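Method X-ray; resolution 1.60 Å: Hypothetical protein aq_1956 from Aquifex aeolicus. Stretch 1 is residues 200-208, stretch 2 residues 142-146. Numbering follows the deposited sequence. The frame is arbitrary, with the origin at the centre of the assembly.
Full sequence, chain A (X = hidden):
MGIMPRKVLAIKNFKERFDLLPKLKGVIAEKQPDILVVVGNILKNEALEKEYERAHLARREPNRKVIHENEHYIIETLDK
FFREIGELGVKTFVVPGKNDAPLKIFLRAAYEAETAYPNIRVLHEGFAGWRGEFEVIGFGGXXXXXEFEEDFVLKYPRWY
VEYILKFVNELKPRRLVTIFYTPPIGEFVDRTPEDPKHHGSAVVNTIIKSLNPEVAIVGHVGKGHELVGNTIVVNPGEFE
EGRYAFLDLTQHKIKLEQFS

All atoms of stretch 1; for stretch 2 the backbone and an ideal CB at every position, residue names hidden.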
# COMPACT_ATOMS: atom_id res chain seq x y z
N GLY A 200 9.70 -5.74 -8.48
CA GLY A 200 8.53 -6.36 -7.88
C GLY A 200 8.79 -7.80 -7.48
O GLY A 200 9.95 -8.21 -7.25
N SER A 201 7.71 -8.57 -7.40
CA SER A 201 7.83 -9.98 -7.00
C SER A 201 6.92 -10.88 -7.80
O SER A 201 5.75 -10.56 -8.01
CB SER A 201 7.51 -10.16 -5.52
OG SER A 201 7.59 -11.54 -5.17
N ALA A 202 7.48 -12.01 -8.21
CA ALA A 202 6.71 -13.08 -8.86
C ALA A 202 5.59 -13.57 -7.96
O ALA A 202 4.62 -14.15 -8.44
CB ALA A 202 7.63 -14.23 -9.23
N VAL A 203 5.72 -13.34 -6.65
CA VAL A 203 4.66 -13.72 -5.73
C VAL A 203 3.37 -13.00 -6.10
O VAL A 203 2.29 -13.57 -6.06
CB VAL A 203 5.04 -13.42 -4.26
CG1 VAL A 203 3.85 -13.62 -3.35
CG2 VAL A 203 6.21 -14.31 -3.84
N VAL A 204 3.51 -11.74 -6.51
CA VAL A 204 2.33 -10.94 -6.84
C VAL A 204 1.74 -11.37 -8.19
O VAL A 204 0.53 -11.41 -8.35
CB VAL A 204 2.63 -9.42 -6.75
CG1 VAL A 204 1.37 -8.63 -7.03
CG2 VAL A 204 3.15 -9.09 -5.34
N ASN A 205 2.59 -11.72 -9.16
CA ASN A 205 2.04 -12.29 -10.41
C ASN A 205 1.23 -13.53 -10.09
O ASN A 205 0.17 -13.76 -10.67
CB ASN A 205 3.14 -12.65 -11.41
CG ASN A 205 3.91 -11.44 -11.88
OD1 ASN A 205 3.76 -10.97 -13.03
ND2 ASN A 205 4.72 -10.90 -11.00
N THR A 206 1.74 -14.31 -9.14
CA THR A 206 1.09 -15.54 -8.73
C THR A 206 -0.24 -15.27 -8.02
O THR A 206 -1.24 -15.92 -8.34
CB THR A 206 2.03 -16.41 -7.87
OG1 THR A 206 3.25 -16.66 -8.60
CG2 THR A 206 1.37 -17.73 -7.52
N ILE A 207 -0.26 -14.31 -7.09
CA ILE A 207 -1.50 -13.90 -6.43
C ILE A 207 -2.53 -13.43 -7.45
O ILE A 207 -3.71 -13.76 -7.35
CB ILE A 207 -1.31 -12.68 -5.48
CG1 ILE A 207 -0.29 -12.94 -4.38
CG2 ILE A 207 -2.67 -12.25 -4.90
CD1 ILE A 207 -0.00 -11.69 -3.56
N ILE A 208 -2.08 -12.64 -8.42
CA ILE A 208 -2.97 -12.12 -9.44
C ILE A 208 -3.56 -13.26 -10.27
O ILE A 208 -4.75 -13.26 -10.57
CB ILE A 208 -2.24 -11.07 -10.31
CG1 ILE A 208 -2.09 -9.76 -9.52
CG2 ILE A 208 -2.98 -10.84 -11.63
CD1 ILE A 208 -1.21 -8.73 -10.19
N UNK A 142 6.62 -6.02 2.04
CA UNK A 142 7.38 -6.55 0.91
C UNK A 142 7.11 -8.04 0.81
O UNK A 142 7.38 -8.80 1.74
CB UNK A 142 8.88 -6.27 1.06
N UNK A 143 6.55 -8.46 -0.33
CA UNK A 143 6.26 -9.87 -0.55
C UNK A 143 7.47 -10.48 -1.23
O UNK A 143 8.02 -9.92 -2.19
CB UNK A 143 4.99 -10.07 -1.38
N UNK A 144 7.91 -11.60 -0.67
CA UNK A 144 9.18 -12.23 -1.02
C UNK A 144 8.98 -13.73 -1.12
O UNK A 144 7.92 -14.25 -0.76
CB UNK A 144 10.26 -11.90 0.01
N UNK A 145 10.01 -14.43 -1.56
CA UNK A 145 9.93 -15.88 -1.63
C UNK A 145 10.03 -16.52 -0.26
O UNK A 145 9.26 -17.45 0.03
CB UNK A 145 11.03 -16.43 -2.54
N UNK A 146 10.93 -16.03 0.59
CA UNK A 146 11.27 -16.77 1.81
C UNK A 146 11.47 -15.94 3.09
O UNK A 146 11.81 -16.50 4.14
CB UNK A 146 12.55 -17.56 1.55

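Stretch 2 enters as a short strand, positions 142 to 144, and crosses the helix 202-208 almost at a right angle, 88° between the N-to-C directions, with the axes 8.0 Å apart at closest approach.

Position 142 has extended backbone angles (-80/119), and its CA-to-CB bond points sideways to stretch 1. Nothing of stretch 1 lies within 5.5 Å of the ideal CB, so this contact leaves the choice wide, with a preference at most for residues that tolerate a strand. The deposited residue is Leu142; the end of its side chain comes nearer, but Leu142 CD1 still lies 6.6 Å from Ser201 CB, so it makes no contact.

Position 143 is where the contact is decided. Its phi/psi of -91/130 is again that of a strand, and CA-to-CB points toward the helix. The ideal CB sits 4.2 Å from Val203 CG1, 4.5 Å from Val204 CG2 and 4.8 Å from Ser201 OG, while Ile207 CD1 lies farther along the same face. Methyl groups dominate this surface, so an apolar side chain is called for: valine could meet the nearest methyls, whereas leucine, isoleucine or methionine could extend farther. Leu143 is deposited, with chi1 m and chi2 t. Its CB packs on Val203 CG1 at 4.2 Å, and its CD1 reaches both Val204 CG2 at 3.9 Å and Ile207 CD1 at 3.8 Å, so one side chain touches two successive turns of the helix. The backbone contributes as well: Leu143 O lies 3.4 Å from Ser201 CB and also 3.4 Å from Ser201 OG, the latter a weak hydrogen bond at best. The same hydroxyl caps the helix, accepting from Val203 N, 3.0 Å from Ser201 OG; that role leaves its proton free to be donated.

At position 144 the direction reverses, as strand alternation demands: CA-to-CB points away, and the ideal CB finds nothing of stretch 1 within reach. Stretch 1 meets the main chain here, with Val203 CG2 3.5 Å from the carbonyl O of position 144, so many side chains would serve, beta-branched ones fitting the extended phi/psi of -138/173 well. It is Thr144, whose OG1 is hydrogen-bonded to a residue adjoining one of the stretches.

Position 145 has left the strand, with phi/psi of -74/-42. CA-to-CB points sideways, and the ideal CB is 5.4 Å from Val203 CG2. A small residue would add little to the contact; a long one could fold back over the first turn of the helix, and glutamate, glutamine or methionine all have the length. Glu145 does so, with chi1 and chi2 both m: its OE2 comes within 3.7 Å of Val203 CG2 and 4.2 Å of Ala202 CB. These are packing contacts, and both carboxylate oxygens find hydrogen bonds elsewhere in the structure.

Position 146 lies beyond the reach of stretch 1, which sets no rule for it; His146 is deposited and makes no contact.

Stretch 2, residues 142-146: LLTEH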
# COMPACT_ATOMS: atom_id res chain seq x y z
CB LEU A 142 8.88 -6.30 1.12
CG LEU A 142 9.75 -6.60 -0.10
CD1 LEU A 142 9.49 -5.60 -1.23
CD2 LEU A 142 11.21 -6.61 0.31
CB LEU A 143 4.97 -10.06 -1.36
CG LEU A 143 3.77 -9.27 -0.82
CD1 LEU A 143 2.48 -9.62 -1.56
CD2 LEU A 143 3.60 -9.44 0.71
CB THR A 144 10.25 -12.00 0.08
OG1 THR A 144 9.90 -12.75 1.26
CG2 THR A 144 10.40 -10.52 0.43
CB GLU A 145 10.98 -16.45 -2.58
CG GLU A 145 10.75 -16.04 -4.04
CD GLU A 145 9.40 -16.48 -4.60
OE1 GLU A 145 8.72 -17.34 -3.98
OE2 GLU A 145 8.99 -15.95 -5.65
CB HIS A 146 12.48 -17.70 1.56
CG HIS A 146 12.28 -18.69 0.45
ND1 HIS A 146 13.03 -18.69 -0.70
CD2 HIS A 146 11.38 -19.70 0.31
CE1 HIS A 146 12.62 -19.66 -1.50
NE2 HIS A 146 11.62 -20.29 -0.91
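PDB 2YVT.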